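Local coordinates for myosin-I heavy chain (Dictyostelium discoideum, PDB 5EJR), which is a class VII unconventional myosin, an actin-based motor with ATPase activity, involved in the early steps of phagocytosis and adhesion, represented here by its C-terminal MyTH4-FERM tail, at residues A[214-219]-A[292-297]; A[244-249]-A[314-319]; A[305-310]-A[402-407]. All blocks are in the same frame, centred on the assembly; numbering follows the deposited sequence.

Contact 1 (A[214-219]-A[292-297]). With EDO (1,2-ethanediol), chain E; EDO (1,2-ethanediol), chain C.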
loop_
_atom_site.group_PDB
_atom_site.type_symbol
_atom_site.label_atom_id
_atom_site.label_comp_id
_atom_site.label_asym_id
_atom_site.label_seq_id
_atom_site.Cartn_x
_atom_site.Cartn_y
_atom_site.Cartn_z
ATOM N N ILE A 214 -11.314 5.719 -2.526
ATOM C CA ILE A 214 -11.532 4.477 -1.768
ATOM C C ILE A 214 -12.957 3.953 -1.976
ATOM O O ILE A 214 -13.932 4.662 -1.705
ATOM C CB ILE A 214 -11.161 4.570 -0.257
ATOM C CG1 ILE A 214 -9.824 5.341 0.001
ATOM C CG2 ILE A 214 -11.162 3.172 0.403
ATOM C CD1 ILE A 214 -8.538 4.708 -0.504
ATOM N N ARG A 215 -13.069 2.692 -2.428
ATOM C CA ARG A 215 -14.361 2.066 -2.677
ATOM C C ARG A 215 -14.898 1.359 -1.447
ATOM O O ARG A 215 -14.128 0.956 -0.562
ATOM C CB ARG A 215 -14.280 1.096 -3.854
ATOM C CG ARG A 215 -13.788 1.747 -5.140
ATOM C CD ARG A 215 -14.183 0.938 -6.346
ATOM N NE ARG A 215 -13.209 1.073 -7.427
ATOM C CZ ARG A 215 -13.246 0.379 -8.561
ATOM N NH1 ARG A 215 -14.222 -0.495 -8.783
ATOM N NH2 ARG A 215 -12.311 0.558 -9.485
ATOM N N PHE A 216 -16.228 1.215 -1.388
ATOM C CA PHE A 216 -16.922 0.476 -0.340
ATOM C C PHE A 216 -17.594 -0.688 -1.043
ATOM O O PHE A 216 -17.638 -0.710 -2.267
ATOM C CB PHE A 216 -17.939 1.354 0.411
ATOM C CG PHE A 216 -17.285 2.283 1.403
ATOM C CD1 PHE A 216 -16.686 3.469 0.983
ATOM C CD2 PHE A 216 -17.290 1.991 2.764
ATOM C CE1 PHE A 216 -16.049 4.318 1.907
ATOM C CE2 PHE A 216 -16.669 2.848 3.685
ATOM C CZ PHE A 216 -16.039 3.995 3.247
ATOM N N ILE A 217 -18.094 -1.656 -0.279
ATOM C CA ILE A 217 -18.739 -2.873 -0.778
ATOM C C ILE A 217 -19.973 -2.585 -1.680
ATOM O O ILE A 217 -20.268 -3.382 -2.566
ATOM C CB ILE A 217 -19.065 -3.819 0.427
ATOM C CG1 ILE A 217 -19.431 -5.261 -0.024
ATOM C CG2 ILE A 217 -20.123 -3.229 1.357
ATOM C CD1 ILE A 217 -18.240 -6.153 -0.321
ATOM N N ASP A 218 -20.660 -1.450 -1.471
ATOM C CA ASP A 218 -21.847 -1.092 -2.256
ATOM C C ASP A 218 -21.482 -0.483 -3.616
ATOM O O ASP A 218 -22.374 -0.138 -4.393
ATOM C CB ASP A 218 -22.814 -0.193 -1.441
ATOM C CG ASP A 218 -22.331 1.210 -1.073
ATOM O OD1 ASP A 218 -21.142 1.515 -1.303
ATOM O OD2 ASP A 218 -23.134 1.983 -0.517
ATOM N N GLN A 219 -20.157 -0.378 -3.897
ATOM C CA GLN A 219 -19.535 0.165 -5.112
ATOM C C GLN A 219 -19.490 1.704 -5.095
ATOM O O GLN A 219 -18.983 2.317 -6.040
ATOM C CB GLN A 219 -20.157 -0.399 -6.410
ATOM C CG GLN A 219 -19.980 -1.899 -6.584
ATOM C CD GLN A 219 -20.850 -2.427 -7.698
ATOM O OE1 GLN A 219 -21.977 -2.887 -7.473
ATOM N NE2 GLN A 219 -20.357 -2.361 -8.931
ATOM N N PHE A 292 -8.400 0.191 -3.904
ATOM C CA PHE A 292 -8.595 0.019 -2.465
ATOM C C PHE A 292 -10.077 -0.110 -2.156
ATOM O O PHE A 292 -10.888 0.675 -2.660
ATOM C CB PHE A 292 -8.054 1.226 -1.704
ATOM C CG PHE A 292 -6.560 1.397 -1.717
ATOM C CD1 PHE A 292 -5.730 0.464 -1.107
ATOM C CD2 PHE A 292 -5.983 2.534 -2.267
ATOM C CE1 PHE A 292 -4.353 0.645 -1.079
ATOM C CE2 PHE A 292 -4.596 2.702 -2.262
ATOM C CZ PHE A 292 -3.792 1.767 -1.652
ATOM N N GLN A 293 -10.429 -1.093 -1.312
ATOM C CA GLN A 293 -11.806 -1.312 -0.889
ATOM C C GLN A 293 -11.882 -1.466 0.650
ATOM O O GLN A 293 -11.121 -2.234 1.231
ATOM C CB GLN A 293 -12.396 -2.516 -1.628
ATOM C CG GLN A 293 -13.742 -3.037 -1.109
ATOM C CD GLN A 293 -14.062 -4.407 -1.681
ATOM O OE1 GLN A 293 -13.493 -5.416 -1.281
ATOM N NE2 GLN A 293 -15.026 -4.495 -2.579
ATOM N N VAL A 294 -12.751 -0.689 1.289
ATOM C CA VAL A 294 -12.991 -0.775 2.724
ATOM C C VAL A 294 -13.804 -2.046 2.944
ATOM O O VAL A 294 -14.721 -2.352 2.177
ATOM C CB VAL A 294 -13.660 0.493 3.326
ATOM C CG1 VAL A 294 -14.259 0.223 4.710
ATOM C CG2 VAL A 294 -12.653 1.638 3.411
ATOM N N ARG A 295 -13.410 -2.821 3.946
ATOM C CA ARG A 295 -14.097 -4.057 4.292
ATOM C C ARG A 295 -14.201 -4.118 5.793
ATOM O O ARG A 295 -13.349 -3.574 6.492
ATOM C CB ARG A 295 -13.305 -5.280 3.795
ATOM C CG ARG A 295 -13.328 -5.461 2.272
ATOM C CD ARG A 295 -12.815 -6.836 1.905
ATOM N NE ARG A 295 -13.791 -7.904 2.157
ATOM C CZ ARG A 295 -14.809 -8.204 1.356
ATOM N NH1 ARG A 295 -15.071 -7.452 0.292
ATOM N NH2 ARG A 295 -15.600 -9.230 1.636
ATOM N N ARG A 296 -15.216 -4.811 6.295
ATOM C CA ARG A 296 -15.271 -5.019 7.735
ATOM C C ARG A 296 -14.318 -6.177 7.970
ATOM O O ARG A 296 -14.439 -7.248 7.336
ATOM C CB ARG A 296 -16.670 -5.327 8.262
ATOM C CG ARG A 296 -16.548 -5.475 9.780
ATOM C CD ARG A 296 -17.836 -5.612 10.422
ATOM N NE ARG A 296 -17.708 -6.004 11.820
ATOM C CZ ARG A 296 -18.755 -6.063 12.621
ATOM N NH1 ARG A 296 -19.960 -5.725 12.172
ATOM N NH2 ARG A 296 -18.614 -6.459 13.873
ATOM N N ARG A 297 -13.283 -5.884 8.743
ATOM C CA ARG A 297 -12.172 -6.781 8.982
ATOM C C ARG A 297 -12.372 -7.643 10.209
ATOM O O ARG A 297 -12.088 -8.828 10.153
ATOM C CB ARG A 297 -10.868 -5.964 9.081
ATOM C CG ARG A 297 -9.568 -6.805 9.251
ATOM C CD ARG A 297 -9.135 -7.535 7.984
ATOM N NE ARG A 297 -8.818 -6.617 6.886
ATOM C CZ ARG A 297 -9.247 -6.764 5.633
ATOM N NH1 ARG A 297 -10.017 -7.795 5.303
ATOM N NH2 ARG A 297 -8.910 -5.880 4.700
HETATM C C1 EDO E . -5.986 -5.539 8.987
HETATM O O1 EDO E . -6.803 -4.682 8.181
HETATM C C2 EDO E . -4.477 -5.430 8.542
HETATM O O2 EDO E . -3.950 -4.233 9.100
HETATM C C1 EDO C . -7.495 3.106 -5.385
HETATM O O1 EDO C . -8.913 2.925 -5.296
HETATM C C2 EDO C . -7.101 4.331 -6.250
HETATM O O2 EDO C . -5.987 4.979 -5.627
HETATM O O HOH W 1 -17.339 -1.723 2.419
#

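Contact 2 (A[244-249]-A[314-319]). With EDO (1,2-ethanediol), chain G.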
loop_
_atom_site.group_PDB
_atom_site.type_symbol
_atom_site.label_atom_id
_atom_site.label_comp_id
_atom_site.label_asym_id
_atom_site.label_seq_id
_atom_site.Cartn_x
_atom_site.Cartn_y
_atom_site.Cartn_z
ATOM N N GLY A 244 -19.898 7.661 7.516
ATOM C CA GLY A 244 -20.827 7.762 8.629
ATOM C C GLY A 244 -20.726 6.632 9.641
ATOM O O GLY A 244 -21.618 6.501 10.476
ATOM N N ILE A 245 -19.646 5.798 9.590
ATOM C CA ILE A 245 -19.454 4.704 10.551
ATOM C C ILE A 245 -19.129 5.395 11.894
ATOM O O ILE A 245 -18.367 6.364 11.889
ATOM C CB ILE A 245 -18.312 3.759 10.060
ATOM C CG1 ILE A 245 -18.710 3.029 8.743
ATOM C CG2 ILE A 245 -17.862 2.764 11.157
ATOM C CD1 ILE A 245 -17.538 2.507 7.904
ATOM N N SER A 246 -19.748 4.943 13.009
ATOM C CA SER A 246 -19.530 5.539 14.312
ATOM C C SER A 246 -18.125 5.313 14.781
ATOM O O SER A 246 -17.491 4.325 14.407
ATOM C CB SER A 246 -20.528 5.031 15.353
ATOM O OG SER A 246 -20.096 3.818 15.954
ATOM N N GLN A 247 -17.661 6.216 15.653
ATOM C CA GLN A 247 -16.316 6.202 16.211
ATOM C C GLN A 247 -15.894 4.835 16.722
ATOM O O GLN A 247 -14.821 4.366 16.356
ATOM C CB GLN A 247 -16.178 7.297 17.298
ATOM C CG GLN A 247 -14.965 7.159 18.255
ATOM C CD GLN A 247 -13.626 7.083 17.561
ATOM O OE1 GLN A 247 -13.388 7.712 16.521
ATOM N NE2 GLN A 247 -12.743 6.259 18.101
ATOM N N GLN A 248 -16.745 4.179 17.508
ATOM C CA GLN A 248 -16.430 2.881 18.109
ATOM C C GLN A 248 -16.322 1.720 17.116
ATOM O O GLN A 248 -15.658 0.730 17.424
ATOM C CB GLN A 248 -17.430 2.547 19.224
ATOM C CG GLN A 248 -17.231 3.396 20.489
ATOM C CD GLN A 248 -15.888 3.180 21.160
ATOM O OE1 GLN A 248 -15.656 2.173 21.837
ATOM N NE2 GLN A 248 -14.977 4.133 20.992
ATOM N N SER A 249 -16.948 1.844 15.931
ATOM C CA SER A 249 -16.939 0.766 14.931
ATOM C C SER A 249 -15.783 0.837 13.955
ATOM O O SER A 249 -15.470 -0.159 13.299
ATOM C CB SER A 249 -18.244 0.775 14.141
ATOM O OG SER A 249 -19.355 0.529 14.984
ATOM N N THR A 314 -26.678 -3.966 15.358
ATOM C CA THR A 314 -27.495 -2.919 14.757
ATOM C C THR A 314 -27.367 -1.498 15.366
ATOM O O THR A 314 -27.802 -0.565 14.694
ATOM C CB THR A 314 -28.948 -3.354 14.757
ATOM O OG1 THR A 314 -29.344 -3.420 16.108
ATOM C CG2 THR A 314 -29.196 -4.701 13.993
ATOM N N ASP A 315 -26.798 -1.309 16.595
ATOM C CA ASP A 315 -26.660 0.052 17.172
ATOM C C ASP A 315 -26.042 1.052 16.196
ATOM O O ASP A 315 -26.542 2.154 16.061
ATOM C CB ASP A 315 -25.878 0.058 18.495
ATOM C CG ASP A 315 -26.720 -0.341 19.694
ATOM O OD1 ASP A 315 -27.933 -0.598 19.514
ATOM O OD2 ASP A 315 -26.158 -0.432 20.802
ATOM N N ASP A 316 -24.974 0.652 15.503
ATOM C CA ASP A 316 -24.402 1.432 14.436
ATOM C C ASP A 316 -25.078 0.879 13.176
ATOM O O ASP A 316 -24.621 -0.138 12.644
ATOM C CB ASP A 316 -22.871 1.277 14.375
ATOM C CG ASP A 316 -22.188 2.203 13.382
ATOM O OD1 ASP A 316 -22.850 2.633 12.429
ATOM O OD2 ASP A 316 -20.961 2.412 13.509
ATOM N N ASP A 317 -26.123 1.572 12.684
ATOM C CA ASP A 317 -26.866 1.131 11.501
ATOM C C ASP A 317 -26.088 1.252 10.183
ATOM O O ASP A 317 -26.361 0.481 9.258
ATOM C CB ASP A 317 -28.250 1.790 11.379
ATOM C CG ASP A 317 -28.250 3.290 11.496
ATOM O OD1 ASP A 317 -28.284 3.795 12.646
ATOM O OD2 ASP A 317 -28.263 3.963 10.444
ATOM N N ILE A 318 -25.114 2.161 10.101
ATOM C CA ILE A 318 -24.271 2.290 8.905
ATOM C C ILE A 318 -23.318 1.095 8.845
ATOM O O ILE A 318 -23.164 0.460 7.782
ATOM C CB ILE A 318 -23.532 3.665 8.852
ATOM C CG1 ILE A 318 -24.531 4.885 8.824
ATOM C CG2 ILE A 318 -22.538 3.734 7.711
ATOM C CD1 ILE A 318 -25.659 4.824 7.761
ATOM N N CYS A 319 -22.695 0.772 9.993
ATOM C CA CYS A 319 -21.815 -0.380 10.084
ATOM C C CYS A 319 -22.618 -1.667 9.830
ATOM O O CYS A 319 -22.097 -2.565 9.175
ATOM C CB CYS A 319 -21.094 -0.426 11.431
ATOM S SG CYS A 319 -20.268 -1.996 11.793
HETATM C C1 EDO G . -18.984 -2.163 16.900
HETATM O O1 EDO G . -18.241 -2.942 17.815
HETATM C C2 EDO G . -19.639 -3.072 15.834
HETATM O O2 EDO G . -20.615 -2.322 15.115
HETATM O O HOH W 2 -23.116 5.209 12.351
#

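Contact 3 (A[305-310]-A[402-407])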
loop_
_atom_site.group_PDB
_atom_site.type_symbol
_atom_site.label_atom_id
_atom_site.label_comp_id
_atom_site.label_asym_id
_atom_site.label_seq_id
_atom_site.Cartn_x
_atom_site.Cartn_y
_atom_site.Cartn_z
ATOM N N LYS A 305 -25.261 -15.969 18.595
ATOM C CA LYS A 305 -26.187 -15.264 19.504
ATOM C C LYS A 305 -26.758 -13.977 18.878
ATOM O O LYS A 305 -27.362 -13.166 19.580
ATOM C CB LYS A 305 -25.443 -14.925 20.828
ATOM C CG LYS A 305 -24.995 -16.175 21.565
ATOM C CD LYS A 305 -24.329 -15.853 22.884
ATOM C CE LYS A 305 -24.022 -17.120 23.655
ATOM N NZ LYS A 305 -23.089 -16.854 24.784
ATOM N N ILE A 306 -26.527 -13.753 17.578
ATOM C CA ILE A 306 -26.934 -12.511 16.907
ATOM C C ILE A 306 -28.438 -12.125 17.114
ATOM O O ILE A 306 -28.731 -10.955 17.358
ATOM C CB ILE A 306 -26.539 -12.533 15.409
ATOM C CG1 ILE A 306 -26.736 -11.139 14.751
ATOM C CG2 ILE A 306 -27.225 -13.655 14.641
ATOM C CD1 ILE A 306 -26.197 -11.005 13.273
ATOM N N LEU A 307 -29.362 -13.092 17.027
ATOM C CA LEU A 307 -30.778 -12.828 17.181
ATOM C C LEU A 307 -31.157 -12.420 18.609
ATOM O O LEU A 307 -32.154 -11.722 18.790
ATOM C CB LEU A 307 -31.632 -14.028 16.709
ATOM C CG LEU A 307 -31.476 -14.391 15.196
ATOM C CD1 LEU A 307 -32.245 -15.666 14.860
ATOM C CD2 LEU A 307 -31.979 -13.255 14.321
ATOM N N ASP A 308 -30.350 -12.821 19.592
ATOM C CA ASP A 308 -30.609 -12.482 20.989
ATOM C C ASP A 308 -29.693 -11.380 21.505
ATOM O O ASP A 308 -29.807 -11.021 22.672
ATOM C CB ASP A 308 -30.574 -13.735 21.876
ATOM C CG ASP A 308 -31.660 -14.748 21.513
ATOM O OD1 ASP A 308 -32.841 -14.356 21.440
ATOM O OD2 ASP A 308 -31.322 -15.916 21.275
ATOM N N GLN A 309 -28.788 -10.835 20.638
ATOM C CA GLN A 309 -27.885 -9.727 20.991
ATOM C C GLN A 309 -27.822 -8.745 19.819
ATOM O O GLN A 309 -26.734 -8.290 19.418
ATOM C CB GLN A 309 -26.479 -10.227 21.322
ATOM C CG GLN A 309 -26.405 -11.376 22.308
ATOM C CD GLN A 309 -24.971 -11.724 22.624
ATOM O OE1 GLN A 309 -24.073 -11.684 21.773
ATOM N NE2 GLN A 309 -24.726 -12.065 23.874
ATOM N N GLU A 310 -28.997 -8.400 19.287
ATOM C CA GLU A 310 -29.151 -7.548 18.090
ATOM C C GLU A 310 -28.426 -6.216 18.168
ATOM O O GLU A 310 -27.851 -5.806 17.165
ATOM C CB GLU A 310 -30.637 -7.335 17.710
ATOM C CG GLU A 310 -31.434 -6.469 18.674
ATOM C CD GLU A 310 -32.944 -6.543 18.548
ATOM O OE1 GLU A 310 -33.501 -7.648 18.737
ATOM O OE2 GLU A 310 -33.575 -5.482 18.323
ATOM N N PRO A 402 -37.222 -5.497 7.678
ATOM C CA PRO A 402 -35.974 -5.674 6.912
ATOM C C PRO A 402 -34.742 -5.881 7.800
ATOM O O PRO A 402 -33.926 -6.741 7.511
ATOM C CB PRO A 402 -35.870 -4.372 6.112
ATOM C CG PRO A 402 -37.293 -3.898 5.984
ATOM C CD PRO A 402 -37.874 -4.212 7.325
ATOM N N GLU A 403 -34.619 -5.123 8.913
ATOM C CA GLU A 403 -33.504 -5.337 9.843
ATOM C C GLU A 403 -33.479 -6.771 10.389
ATOM O O GLU A 403 -32.404 -7.368 10.500
ATOM C CB GLU A 403 -33.604 -4.368 11.032
ATOM C CG GLU A 403 -32.411 -4.490 11.951
ATOM C CD GLU A 403 -32.337 -3.359 12.942
ATOM O OE1 GLU A 403 -31.789 -2.295 12.575
ATOM O OE2 GLU A 403 -32.803 -3.544 14.087
ATOM N N TYR A 404 -34.644 -7.294 10.774
ATOM C CA TYR A 404 -34.695 -8.638 11.348
ATOM C C TYR A 404 -34.352 -9.718 10.328
ATOM O O TYR A 404 -33.757 -10.733 10.696
ATOM C CB TYR A 404 -36.022 -8.904 12.048
ATOM C CG TYR A 404 -36.022 -10.175 12.853
ATOM C CD1 TYR A 404 -35.404 -10.237 14.104
ATOM C CD2 TYR A 404 -36.586 -11.342 12.346
ATOM C CE1 TYR A 404 -35.387 -11.421 14.842
ATOM C CE2 TYR A 404 -36.592 -12.522 13.081
ATOM C CZ TYR A 404 -35.975 -12.565 14.316
ATOM O OH TYR A 404 -35.968 -13.756 14.996
ATOM N N LEU A 405 -34.706 -9.496 9.050
ATOM C CA LEU A 405 -34.373 -10.425 7.971
ATOM C C LEU A 405 -32.846 -10.432 7.712
ATOM O O LEU A 405 -32.268 -11.483 7.453
ATOM C CB LEU A 405 -35.133 -10.056 6.696
ATOM C CG LEU A 405 -36.657 -10.322 6.653
ATOM C CD1 LEU A 405 -37.280 -9.597 5.440
ATOM C CD2 LEU A 405 -36.983 -11.837 6.622
ATOM N N LYS A 406 -32.201 -9.284 7.833
ATOM C CA LYS A 406 -30.761 -9.165 7.649
ATOM C C LYS A 406 -30.014 -9.927 8.777
ATOM O O LYS A 406 -29.073 -10.672 8.489
ATOM C CB LYS A 406 -30.335 -7.684 7.535
ATOM C CG LYS A 406 -30.875 -6.974 6.267
ATOM C CD LYS A 406 -30.561 -5.494 6.278
ATOM C CE LYS A 406 -31.353 -4.750 5.236
ATOM N NZ LYS A 406 -31.002 -3.316 5.200
ATOM N N LEU A 407 -30.549 -9.859 10.013
ATOM C CA LEU A 407 -29.984 -10.566 11.170
ATOM C C LEU A 407 -30.163 -12.070 11.022
ATOM O O LEU A 407 -29.260 -12.822 11.378
ATOM C CB LEU A 407 -30.648 -10.085 12.490
ATOM C CG LEU A 407 -30.345 -8.649 12.937
ATOM C CD1 LEU A 407 -31.328 -8.180 14.009
ATOM C CD2 LEU A 407 -28.958 -8.533 13.490
#

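Contact 1 (A[214-219]-A[292-297])
Val294 lays its branched side chain over one face of the Phe216 ring, CB standing 4.1 Å from the ring centroid and offset toward the rim. The two groups run side by side and point the same way. With chi1 at 163°, CG1 of Val294 is anti to its own backbone N and meets ring atom CE2 of Phe216, while CG2 turns to CG2 of Ile214, 3.7 Å away. Ile214 uses its second branch as well: CD1 rests against CB of Phe292. Helix 232-243 covers this buried side through Val239.

Between the two segments the backbones make a single parallel bridge, as expected for the first and last strands of the ubiquitin-like F1 lobe of a FERM domain. Arg215 N donates to Phe292 O at 3.0 Å, and Val294 N to Arg215 O at 2.8 Å. Beyond it the backbones diverge, and one water accepts from Ile217 N and donates to Val294 O.

The other side carries the polar groups, with the apolar Ile217 among them. Arg295 bends at chi3 (76°), and its NH1 donates to Gln293 OE1 at 3.0 Å, reaching the amide oxygen from above the carbonyl plane; NH2 forms a salt bridge with Glu330. Ile217 CD1 lies 3.5 Å from the same NH1. Farther along, Arg297 offers NE to an ethanediol O1, in the guanidinium plane, and NH2 to Ser256 OG. An alanine here would probably leave the Ser256 hydroxyl without this donor and the ethanediol oxygen without its N-H.

The contact is thus two-sided: apolar groups fill the lobe interior, whereas paired charge on the opposite side ties strand 290-296 to helix 317-332.

Contact 2 (A[244-249]-A[314-319])
The carboxylate of Asp316 is the flat group here, and Ser246 and Ser249 converge on its OD2 from both sides of the plane. Ser246 contributes two donors on one side: its N, 2.9 Å from OD2 on the syn side, and its OG, which comes from above the plane. Ser249 OG, also 2.9 Å from OD2, approaches on the anti side and lies toward the opposite face. That face also receives Cys319 N, which donates to OD1 at 3.1 Å from well above the plane, and a weak bond from Ile318 N. A water donates to OD1 from the Ser246 side and to Gly244 O.

Asp316 is therefore the N-cap of helix 317-332: OD2 takes the loop donors directly, while OD1 serves the helix and, through the water, the Gly244 carbonyl. CG anti to the backbone N (chi1 -173°) sets the carboxylate between helix start and loop. Three donors on OD2, together with the positive end of the helix dipole, would probably stabilise the charged form. Beside the carboxylate, Ile318 CG2 packs against Ile245 CG1 at 4.0 Å.

Gly244, with positive phi, is the C' residue of a Schellman motif closing helix 232-243. The end of one helix thus meets the start of another, with Ile245 and Cys319 resting on Phe253 of strand 253-259, so the F1 lobe is joined to the helical F2 lobe.

Contact 3 (A[305-310]-A[402-407])
Ile306 and Leu407 are brought together by their torsions: chi1 sets CG1 of Ile306 anti to its backbone N (-170°) and CG of Leu407 anti to its carbonyl carbon (-68°), and chi2 of Leu407 (165°) then sets its methyls, bringing CD2 to Ile306. The setting is the helical F2 lobe of the FERM domain, where the segment 305-310 packs on the first turns of helix 402-416.

Leu407 is the hub. CD2 sits 3.6 Å from Ile306 CG1 and nearly as close to its CD1, the two side chains being inclined to one another. CB takes CD2 of Leu307 at 3.9 Å as those two leucines slide past each other in opposite directions. Each part of one leucine thus answers a different residue of the facing segment.

Leu307 in turn reaches a second residue of the helix. Its side chain crosses that of Tyr404 at about a right angle and brings CD2 to 3.9 Å from ring atom CE1. No hydrogen bond spans the two segments, so the direct contact is made by apolar packing. Behind them, Ile306 also leans on Trp313 and on Ile410 farther along the helix, while Leu407 touches Phe320 of helix 317-332. At the outer margin, the aliphatic part of Glu310 does the touching: its CB lies 3.9 Å from Leu407 CD1.

Helix 317-332 is the element common to all three sites: contact 1 reaches it through Ile217 and Arg295, contact 2 contains its first turn, and contact 3 touches it through Leu407. Contact 1 is the most interior, joining strands within the F1 lobe by backbone bonds and apolar packing. Contacts 2 and 3 lie farther out, each with an exposed residue. Contact 2, between lobes, relies on a carboxylate gripped by hydroxyls and N-H groups; contact 3, inside F2, is apolar across its segments. Contact 2 touches both of the others in space: Arg296 packs on Cys319, and Thr314 packs on Glu403 and Leu407, whereas contacts 1 and 3 do not touch.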